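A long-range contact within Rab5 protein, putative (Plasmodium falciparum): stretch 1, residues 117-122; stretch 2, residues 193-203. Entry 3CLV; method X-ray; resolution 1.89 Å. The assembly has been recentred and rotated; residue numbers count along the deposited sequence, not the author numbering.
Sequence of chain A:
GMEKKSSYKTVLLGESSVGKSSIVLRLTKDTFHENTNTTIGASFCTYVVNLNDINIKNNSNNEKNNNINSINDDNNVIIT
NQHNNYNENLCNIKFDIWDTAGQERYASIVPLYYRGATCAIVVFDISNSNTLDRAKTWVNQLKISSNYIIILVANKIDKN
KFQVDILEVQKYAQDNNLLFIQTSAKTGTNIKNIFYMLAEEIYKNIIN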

# COMPACT_ATOMS: atom_id res chain seq x y z
N ALA A 117 -1.74 -5.97 -2.73
CA ALA A 117 -2.41 -5.80 -4.02
C ALA A 117 -3.26 -7.03 -4.32
O ALA A 117 -2.84 -8.17 -4.06
CB ALA A 117 -1.41 -5.57 -5.15
N THR A 118 -4.46 -6.79 -4.83
CA THR A 118 -5.36 -7.86 -5.30
C THR A 118 -4.97 -8.26 -6.71
O THR A 118 -4.94 -9.43 -7.05
CB THR A 118 -6.84 -7.37 -5.31
OG1 THR A 118 -7.23 -7.04 -3.97
CG2 THR A 118 -7.80 -8.45 -5.87
N CYS A 119 -4.65 -7.25 -7.52
CA CYS A 119 -4.36 -7.47 -8.93
C CYS A 119 -2.99 -6.95 -9.31
O CYS A 119 -2.51 -5.98 -8.74
CB CYS A 119 -5.39 -6.76 -9.81
SG CYS A 119 -7.08 -7.24 -9.51
N ALA A 120 -2.39 -7.58 -10.30
CA ALA A 120 -1.17 -7.07 -10.90
C ALA A 120 -1.37 -7.04 -12.41
O ALA A 120 -1.72 -8.07 -13.02
CB ALA A 120 0.04 -7.92 -10.51
N ILE A 121 -1.17 -5.86 -12.98
CA ILE A 121 -1.18 -5.67 -14.42
C ILE A 121 0.26 -5.56 -14.90
O ILE A 121 0.96 -4.57 -14.60
CB ILE A 121 -1.95 -4.38 -14.84
CG1 ILE A 121 -3.38 -4.38 -14.28
CG2 ILE A 121 -1.98 -4.22 -16.38
CD1 ILE A 121 -4.08 -2.99 -14.45
N VAL A 122 0.72 -6.58 -15.63
CA VAL A 122 2.11 -6.62 -16.09
C VAL A 122 2.14 -6.36 -17.59
O VAL A 122 1.64 -7.17 -18.39
CB VAL A 122 2.83 -7.96 -15.76
CG1 VAL A 122 4.32 -7.83 -16.07
CG2 VAL A 122 2.66 -8.32 -14.29
N ASN A 193 -11.14 -3.11 -21.29
CA ASN A 193 -11.27 -4.56 -21.18
C ASN A 193 -10.23 -5.17 -20.21
O ASN A 193 -10.47 -6.20 -19.60
CB ASN A 193 -11.18 -5.24 -22.56
CG ASN A 193 -12.48 -5.13 -23.37
OD1 ASN A 193 -13.58 -5.02 -22.83
ND2 ASN A 193 -12.35 -5.21 -24.69
N ILE A 194 -9.08 -4.52 -20.06
CA ILE A 194 -8.13 -4.97 -19.03
C ILE A 194 -8.88 -5.09 -17.70
O ILE A 194 -8.79 -6.10 -17.00
CB ILE A 194 -6.95 -3.96 -18.82
CG1 ILE A 194 -6.06 -3.87 -20.06
CG2 ILE A 194 -6.15 -4.33 -17.55
CD1 ILE A 194 -5.06 -2.66 -20.03
N PHE A 195 -9.61 -4.05 -17.35
CA PHE A 195 -10.24 -3.95 -16.06
C PHE A 195 -11.55 -4.72 -16.02
O PHE A 195 -11.95 -5.18 -14.95
CB PHE A 195 -10.39 -2.48 -15.69
CG PHE A 195 -9.05 -1.81 -15.48
CD1 PHE A 195 -8.44 -1.86 -14.23
CD2 PHE A 195 -8.38 -1.21 -16.54
CE1 PHE A 195 -7.20 -1.28 -14.03
CE2 PHE A 195 -7.14 -0.63 -16.37
CZ PHE A 195 -6.54 -0.66 -15.11
N TYR A 196 -12.17 -4.92 -17.18
CA TYR A 196 -13.38 -5.76 -17.26
C TYR A 196 -13.02 -7.19 -16.87
O TYR A 196 -13.72 -7.81 -16.06
CB TYR A 196 -14.01 -5.77 -18.67
CG TYR A 196 -14.61 -4.44 -19.11
CD1 TYR A 196 -14.83 -3.40 -18.21
CD2 TYR A 196 -14.98 -4.23 -20.44
CE1 TYR A 196 -15.38 -2.18 -18.62
CE2 TYR A 196 -15.52 -3.02 -20.86
CZ TYR A 196 -15.71 -2.01 -19.95
OH TYR A 196 -16.27 -0.81 -20.37
N MET A 197 -11.93 -7.68 -17.45
CA MET A 197 -11.41 -9.03 -17.21
C MET A 197 -11.01 -9.22 -15.75
O MET A 197 -11.37 -10.24 -15.12
CB MET A 197 -10.23 -9.32 -18.14
CG MET A 197 -10.61 -9.51 -19.64
SD MET A 197 -9.18 -9.92 -20.68
CE MET A 197 -8.91 -11.62 -20.24
N LEU A 198 -10.28 -8.24 -15.20
CA LEU A 198 -9.91 -8.25 -13.78
C LEU A 198 -11.12 -8.25 -12.87
O LEU A 198 -11.18 -9.03 -11.92
CB LEU A 198 -9.03 -7.05 -13.44
CG LEU A 198 -7.58 -7.09 -13.94
CD1 LEU A 198 -6.85 -5.78 -13.58
CD2 LEU A 198 -6.85 -8.31 -13.36
N ALA A 199 -12.08 -7.36 -13.14
CA ALA A 199 -13.29 -7.27 -12.34
C ALA A 199 -14.10 -8.58 -12.37
O ALA A 199 -14.58 -9.05 -11.32
CB ALA A 199 -14.14 -6.06 -12.77
N GLU A 200 -14.24 -9.17 -13.56
CA GLU A 200 -14.89 -10.50 -13.69
C GLU A 200 -14.20 -11.55 -12.79
O GLU A 200 -14.85 -12.31 -12.08
CB GLU A 200 -14.88 -10.98 -15.15
CG GLU A 200 -15.78 -10.15 -16.07
CD GLU A 200 -15.51 -10.36 -17.56
OE1 GLU A 200 -14.45 -10.91 -17.94
OE2 GLU A 200 -16.36 -9.96 -18.38
N GLU A 201 -12.87 -11.56 -12.82
CA GLU A 201 -12.08 -12.46 -12.00
C GLU A 201 -12.21 -12.17 -10.48
O GLU A 201 -12.30 -13.10 -9.69
CB GLU A 201 -10.62 -12.41 -12.46
CG GLU A 201 -9.81 -13.60 -12.02
CD GLU A 201 -10.26 -14.92 -12.66
OE1 GLU A 201 -10.83 -14.93 -13.78
OE2 GLU A 201 -10.01 -15.95 -12.01
N ILE A 202 -12.20 -10.89 -10.08
CA ILE A 202 -12.41 -10.56 -8.66
C ILE A 202 -13.78 -11.09 -8.19
O ILE A 202 -13.88 -11.69 -7.13
CB ILE A 202 -12.30 -9.05 -8.36
CG1 ILE A 202 -10.86 -8.56 -8.56
CG2 ILE A 202 -12.75 -8.74 -6.93
CD1 ILE A 202 -10.75 -7.01 -8.66
N TYR A 203 -14.81 -10.85 -9.00
CA TYR A 203 -16.18 -11.25 -8.66
C TYR A 203 -16.29 -12.76 -8.50
O TYR A 203 -16.84 -13.27 -7.52
CB TYR A 203 -17.15 -10.80 -9.75
CG TYR A 203 -18.60 -11.10 -9.43
CD1 TYR A 203 -19.31 -10.29 -8.56
CD2 TYR A 203 -19.25 -12.20 -10.00
CE1 TYR A 203 -20.66 -10.55 -8.27
CE2 TYR A 203 -20.59 -12.47 -9.71
CZ TYR A 203 -21.28 -11.64 -8.84
OH TYR A 203 -22.60 -11.89 -8.53

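A strand and a helix, whose touching residues are at least 73 apart in sequence, pack by side chains alone: no hydrogen bond crosses between them, and 289 Å² of surface, both sides summed, is buried. The strand segment through residues 119-122 and the helix segment 193-203 run roughly antiparallel, their N-to-C directions 151° apart and their axes 10.4 Å apart at closest approach, a gap wide enough to be filled by one layer of side chains from each element. The register follows from this sense: Thr118 lies near Ile202, Cys119 near Leu198 and Ile121 near Ile194, with CA to CA distances of 8.3, 7.4 and 8.4 Å.

Alternation sorts residues 119-121. Cys119 and Ile121 send their CA-to-CB bonds toward the helix, whereas that of Ala120 points away; Thr118, just before them, also points its CA-to-CB bond toward the helix. On the helix, Ile194, Leu198 and Ile202 recur every four residues and so share one face, each with its CA-to-CB bond toward the strand; Ala199 points away. The backbone bonds Leu198 N to Ile194 O (3.2 Å) and Ile202 N to Leu198 O (2.8 Å) tie these three residues together along the helix and satisfy polar groups beside an apolar surface.

Ile121 gives up the most area, 77 Å². With chi1 at -55° (m) and chi2 at 169° (t), its CG1-CD1 arm is extended and reaches into the helix side chains. Ile121 CD1 meets Ile194 CG2 at 4.0 Å and Phe195 CZ at 3.5 Å, while Ile121 CG1 lies 3.8 Å from Leu198 CD1. The methyl approaches the Phe195 ring obliquely. The CA-to-CB bond of Phe195 points sideways, but with chi1 at -67° (m) and chi2 at -86° the ring carries its tip nearer the strand, so a long flat side chain can touch Ile121 from a position off the central line of the helix face.

Leu198 sits between the two strand residues and uses both branches. Its m, t rotamer (-73°, 177°), a common one for leucine in helices, sets CD1 against Ile121 and places CD2 4.0 Å from Cys119 SG. Cys119, also m (-57°), directs its sulfur to the helix, where SG also lies 3.8 Å from Ile202 CD1. The thiol behaves here as a compact apolar group, short enough for the closest CA pairing in the register.

Ile194 and Ile202 both adopt m, t, typical of helical isoleucine because it keeps the beta-branched side chain clear of the preceding turn. In Ile202 the extended arm takes CD1 to the sulfur, while Ile202 CG1 lies 4.1 Å from Thr118 CG2. Thr118, chi1 -62° (m), thus offers its methyl rather than its hydroxyl to this isoleucine, OG1 lying farther from the helix. All the contacting residues are buried, which suits their largely hydrocarbon surfaces; Glu200, on another side of the helix, is exposed and takes no part.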